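PDB 1VHZ: ADP compounds hydrolase nudE from Escherichia coli, which hydrolyses ADP-ribose, NADH, Ap2A and Ap3A as a magnesium-dependent, homodimeric Nudix hydrolase, splitting ADP-ribose into AMP and ribose 5-phosphate. Local coordinates for residues A[28-33]-A[38-43]. Residues are numbered along the deposited sequence; the frame is centred on the assembly and turned at random.
Sequences SVDLEF and RRVYER. With APR (adenosine-5-diphosphoribose), chain C.
Val29 pairs with Tyr41, and Leu31 with Arg39, through four backbone hydrogen bonds that join strands 28-32 and 38-43 into an antiparallel beta hairpin, the strand directions 149° apart. This hairpin belongs to the three-stranded N-terminal sheet, whose strand 11-20 flanks 25-32. Alternation sends Val29, Leu31, Arg39 and Tyr41 to one face, and Ser28, Asp30, Glu32, Arg38, Val40 and Glu42 to the other.

Arg39, Tyr41 and Glu42 line the ADP-ribose pocket, where Pro144 of the second subunit packs on Arg39 and Tyr41. Leu31 CD1 makes a CH-pi contact 4.2 Å from the Tyr41 ring centroid, while the adenine lies over the opposite face, its C5 3.5 Å from Tyr41 CD1. A flat aromatic suits a place between an aliphatic branch and a purine; the Phe33 ring crosses that of Tyr41 at about a right angle, CZ 3.6 Å from Tyr41 OH. Were Tyr41 cut back to an alanine, the adenine would probably lose the ring face it lies against, and a gap would be likely beside Leu31 CD1 and Phe33 CZ. The backbone of Glu42 reads the base edge: its N donates to adenine N1 (3.0 Å), and its O accepts from N6. The Glu42 carboxylate instead hydrogen-bonds to Ser21 OG and the backbone N atoms of Arg22 and Leu23 of the second subunit, and a water links OE2 to Ser28 OG. Val29 CG2 rests over one face of the Arg43 guanidinium, whose charge is met by Glu27 and by Glu73 of the second subunit.

Near the turn, Glu32 and Arg38 face each other at a non-hydrogen-bonded pair, and their opposite charges form a salt bridge. Glu32 swings CG away from its own N (chi1 -167°) and runs on extended, which carries the carboxylate to the side of the guanidinium, where OE1 takes both Arg38 NE, at 2.6 Å through its anti lone pair, and Arg38 NH1, at 2.9 Å.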
ATOM      1  N   SER A  28       9.493  19.672   4.090  1.00 28.26           N
ATOM      2  CA  SER A  28      10.771  19.563   3.379  1.00 28.70           C
ATOM      3  C   SER A  28      11.768  19.137   4.473  1.00 26.62           C
ATOM      4  O   SER A  28      11.739  19.737   5.552  1.00 26.87           O
ATOM      5  CB  SER A  28      11.207  20.878   2.767  1.00 26.14           C
ATOM      6  OG  SER A  28      11.997  20.669   1.610  1.00 40.14           O
ATOM      7  N   VAL A  29      12.512  18.077   4.253  1.00 26.17           N
ATOM      8  CA  VAL A  29      13.447  17.587   5.258  1.00 26.07           C
ATOM      9  C   VAL A  29      14.889  17.622   4.750  1.00 28.03           C
ATOM     10  O   VAL A  29      15.181  16.962   3.758  1.00 26.38           O
ATOM     11  CB  VAL A  29      13.136  16.124   5.656  1.00 22.01           C
ATOM     12  CG1 VAL A  29      14.070  15.637   6.754  1.00 22.40           C
ATOM     13  CG2 VAL A  29      11.695  15.957   6.121  1.00 25.76           C
ATOM     14  N   ASP A  30      15.750  18.386   5.418  1.00 27.60           N
ATOM     15  CA  ASP A  30      17.156  18.417   5.030  1.00 27.25           C
ATOM     16  C   ASP A  30      17.847  17.245   5.742  1.00 27.59           C
ATOM     17  O   ASP A  30      17.715  17.094   6.954  1.00 25.31           O
ATOM     18  CB  ASP A  30      17.850  19.717   5.413  1.00 40.07           C
ATOM     19  CG  ASP A  30      17.566  20.811   4.401  1.00 43.11           C
ATOM     20  OD1 ASP A  30      18.398  20.989   3.496  1.00 54.36           O
ATOM     21  OD2 ASP A  30      16.511  21.461   4.508  1.00 54.96           O
ATOM     22  N   LEU A  31      18.543  16.420   4.970  1.00 23.89           N
ATOM     23  CA  LEU A  31      19.214  15.268   5.524  1.00 25.69           C
ATOM     24  C   LEU A  31      20.707  15.202   5.209  1.00 22.99           C
ATOM     25  O   LEU A  31      21.139  15.605   4.140  1.00 21.57           O
ATOM     26  CB  LEU A  31      18.632  13.981   4.879  1.00 29.13           C
ATOM     27  CG  LEU A  31      17.258  13.532   5.361  1.00 33.16           C
ATOM     28  CD1 LEU A  31      16.791  12.332   4.552  1.00 27.37           C
ATOM     29  CD2 LEU A  31      17.290  13.201   6.849  1.00 31.41           C
ATOM     30  N   GLU A  32      21.430  14.569   6.124  1.00 21.39           N
ATOM     31  CA  GLU A  32      22.846  14.351   5.929  1.00 20.46           C
ATOM     32  C   GLU A  32      23.079  12.849   6.167  1.00 17.46           C
ATOM     33  O   GLU A  32      22.955  12.408   7.303  1.00 14.42           O
ATOM     34  CB  GLU A  32      23.807  15.149   6.797  1.00 20.93           C
ATOM     35  CG  GLU A  32      25.247  15.031   6.234  1.00 22.33           C
ATOM     36  CD  GLU A  32      26.210  15.893   7.046  1.00 31.06           C
ATOM     37  OE1 GLU A  32      26.076  17.135   7.017  1.00 34.54           O
ATOM     38  OE2 GLU A  32      27.092  15.334   7.718  1.00 31.58           O
ATOM     39  N   PHE A  33      23.356  12.144   5.079  1.00 15.90           N
ATOM     40  CA  PHE A  33      23.611  10.713   5.210  1.00 19.89           C
ATOM     41  C   PHE A  33      24.962  10.452   5.859  1.00 19.56           C
ATOM     42  O   PHE A  33      25.775  11.347   6.039  1.00 17.49           O
ATOM     43  CB  PHE A  33      23.484  10.041   3.844  1.00 17.35           C
ATOM     44  CG  PHE A  33      22.051  10.054   3.367  1.00 20.58           C
ATOM     45  CD1 PHE A  33      21.557  11.137   2.653  1.00 18.28           C
ATOM     46  CD2 PHE A  33      21.204   8.996   3.656  1.00 18.12           C
ATOM     47  CE1 PHE A  33      20.241  11.148   2.216  1.00 24.24           C
ATOM     48  CE2 PHE A  33      19.884   9.005   3.234  1.00 14.58           C
ATOM     49  CZ  PHE A  33      19.399  10.090   2.515  1.00 21.87           C
ATOM     50  N   ARG A  38      24.389  15.258   1.312  1.00 24.41           N
ATOM     51  CA  ARG A  38      23.235  16.027   1.744  1.00 27.21           C
ATOM     52  C   ARG A  38      22.182  16.053   0.639  1.00 26.45           C
ATOM     53  O   ARG A  38      22.514  16.107  -0.544  1.00 29.13           O
ATOM     54  CB  ARG A  38      23.561  17.447   2.196  1.00 26.31           C
ATOM     55  CG  ARG A  38      24.206  17.468   3.575  1.00 34.52           C
ATOM     56  CD  ARG A  38      24.453  18.885   4.065  1.00 38.13           C
ATOM     57  NE  ARG A  38      24.907  18.886   5.456  1.00 34.57           N
ATOM     58  CZ  ARG A  38      24.954  19.988   6.198  1.00 36.19           C
ATOM     59  NH1 ARG A  38      25.370  19.911   7.452  1.00 31.24           N
ATOM     60  NH2 ARG A  38      24.584  21.146   5.664  1.00 31.22           N
ATOM     61  N   ARG A  39      20.938  15.950   1.061  1.00 24.25           N
ATOM     62  CA  ARG A  39      19.800  15.928   0.147  1.00 26.93           C
ATOM     63  C   ARG A  39      18.587  16.493   0.896  1.00 27.22           C
ATOM     64  O   ARG A  39      18.520  16.475   2.127  1.00 25.58           O
ATOM     65  CB  ARG A  39      19.504  14.505  -0.293  1.00 30.34           C
ATOM     66  CG  ARG A  39      19.903  13.866  -1.549  1.00 34.45           C
ATOM     67  CD  ARG A  39      20.967  14.341  -2.450  1.00 34.17           C
ATOM     68  NE  ARG A  39      21.719  13.400  -3.217  1.00 34.86           N
ATOM     69  CZ  ARG A  39      21.489  12.316  -3.911  1.00 38.65           C
ATOM     70  NH1 ARG A  39      20.281  11.775  -4.063  1.00 31.07           N
ATOM     71  NH2 ARG A  39      22.514  11.679  -4.506  1.00 34.39           N
ATOM     72  N   VAL A  40      17.664  17.050   0.134  1.00 29.29           N
ATOM     73  CA  VAL A  40      16.430  17.622   0.672  1.00 30.55           C
ATOM     74  C   VAL A  40      15.270  16.745   0.188  1.00 32.54           C
ATOM     75  O   VAL A  40      15.076  16.597  -1.023  1.00 31.78           O
ATOM     76  CB  VAL A  40      16.200  19.063   0.188  1.00 33.34           C
ATOM     77  CG1 VAL A  40      14.886  19.615   0.727  1.00 21.61           C
ATOM     78  CG2 VAL A  40      17.366  19.955   0.611  1.00 24.89           C
ATOM     79  N   TYR A  41      14.596  16.086   1.114  1.00 30.60           N
ATOM     80  CA  TYR A  41      13.483  15.213   0.759  1.00 31.60           C
ATOM     81  C   TYR A  41      12.154  15.869   1.147  1.00 33.87           C
ATOM     82  O   TYR A  41      12.118  16.767   1.987  1.00 32.86           O
ATOM     83  CB  TYR A  41      13.559  13.890   1.517  1.00 31.87           C
ATOM     84  CG  TYR A  41      14.513  12.833   1.038  1.00 34.27           C
ATOM     85  CD1 TYR A  41      14.448  11.546   1.578  1.00 34.36           C
ATOM     86  CD2 TYR A  41      15.473  13.075   0.070  1.00 36.30           C
ATOM     87  CE1 TYR A  41      15.317  10.550   1.161  1.00 36.09           C
ATOM     88  CE2 TYR A  41      16.352  12.099  -0.356  1.00 36.17           C
ATOM     89  CZ  TYR A  41      16.262  10.841   0.195  1.00 37.97           C
ATOM     90  OH  TYR A  41      17.116   9.858  -0.232  1.00 41.56           O
ATOM     91  N   GLU A  42      11.077  15.364   0.557  1.00 32.21           N
ATOM     92  CA  GLU A  42       9.755  15.888   0.902  1.00 33.58           C
ATOM     93  C   GLU A  42       8.906  14.722   1.411  1.00 32.98           C
ATOM     94  O   GLU A  42       9.078  13.596   0.951  1.00 30.89           O
ATOM     95  CB  GLU A  42       9.084  16.580  -0.260  1.00 32.30           C
ATOM     96  CG  GLU A  42       9.551  17.996  -0.523  1.00 35.10           C
ATOM     97  CD  GLU A  42       8.644  18.736  -1.487  1.00 33.46           C
ATOM     98  OE1 GLU A  42       7.764  18.079  -2.088  1.00 33.37           O
ATOM     99  OE2 GLU A  42       8.824  19.960  -1.629  1.00 34.89           O
ATOM    100  N   ARG A  43       8.045  14.993   2.378  1.00 31.39           N
ATOM    101  CA  ARG A  43       7.181  13.977   2.941  1.00 31.88           C
ATOM    102  C   ARG A  43       5.938  14.638   3.556  1.00 31.87           C
ATOM    103  O   ARG A  43       5.891  15.842   3.789  1.00 30.12           O
ATOM    104  CB  ARG A  43       7.852  13.166   4.078  1.00 19.38           C
ATOM    105  CG  ARG A  43       8.131  14.048   5.292  1.00 19.07           C
ATOM    106  CD  ARG A  43       8.774  13.295   6.440  1.00 20.85           C
ATOM    107  NE  ARG A  43       8.878  14.146   7.618  1.00 20.68           N
ATOM    108  CZ  ARG A  43       9.630  13.960   8.686  1.00 22.37           C
ATOM    109  NH1 ARG A  43       9.580  14.841   9.677  1.00 20.55           N
ATOM    110  NH2 ARG A  43      10.436  12.907   8.794  1.00 21.04           N
TER
HETATM  111  N1  APR C 197      11.691  12.953  -1.090  0.50 42.59           N
HETATM  112  C2  APR C 197      12.495  13.138  -2.231  0.50 43.21           C
HETATM  113  N3  APR C 197      13.256  12.227  -2.842  0.50 44.12           N
HETATM  114  C4  APR C 197      13.207  10.957  -2.225  0.50 45.03           C
HETATM  115  C5  APR C 197      12.459  10.596  -1.086  0.50 43.99           C
HETATM  116  C6  APR C 197      11.647  11.675  -0.483  0.50 42.14           C
HETATM  117  N6  APR C 197      10.888  11.494   0.600  0.50 40.55           N
HETATM  118  N7  APR C 197      12.662   9.262  -0.775  0.50 44.51           N
HETATM  119  C8  APR C 197      13.516   8.826  -1.711  0.50 45.46           C
HETATM  120  N9  APR C 197      13.868   9.807  -2.599  0.50 46.22           N
HETATM  121  C1' APR C 197      14.858   9.766  -3.889  0.50 48.21           C
HETATM  122  C2' APR C 197      16.287   9.394  -3.402  0.50 48.82           C
HETATM  123  O2' APR C 197      17.230  10.068  -4.212  0.50 49.77           O
HETATM  124  C3' APR C 197      16.422   7.843  -3.630  0.50 48.41           C
HETATM  125  O3' APR C 197      17.523   7.540  -4.474  0.50 47.13           O
HETATM  126  O4' APR C 197      14.484   8.676  -4.678  0.50 49.14           O
HETATM  127  C4' APR C 197      15.173   7.393  -4.271  0.50 50.17           C
HETATM  128  C5' APR C 197      15.552   6.639  -5.484  0.50 51.97           C
HETATM  129  O   HOH W   1      11.161  20.986  -0.846  1.00 47.43           O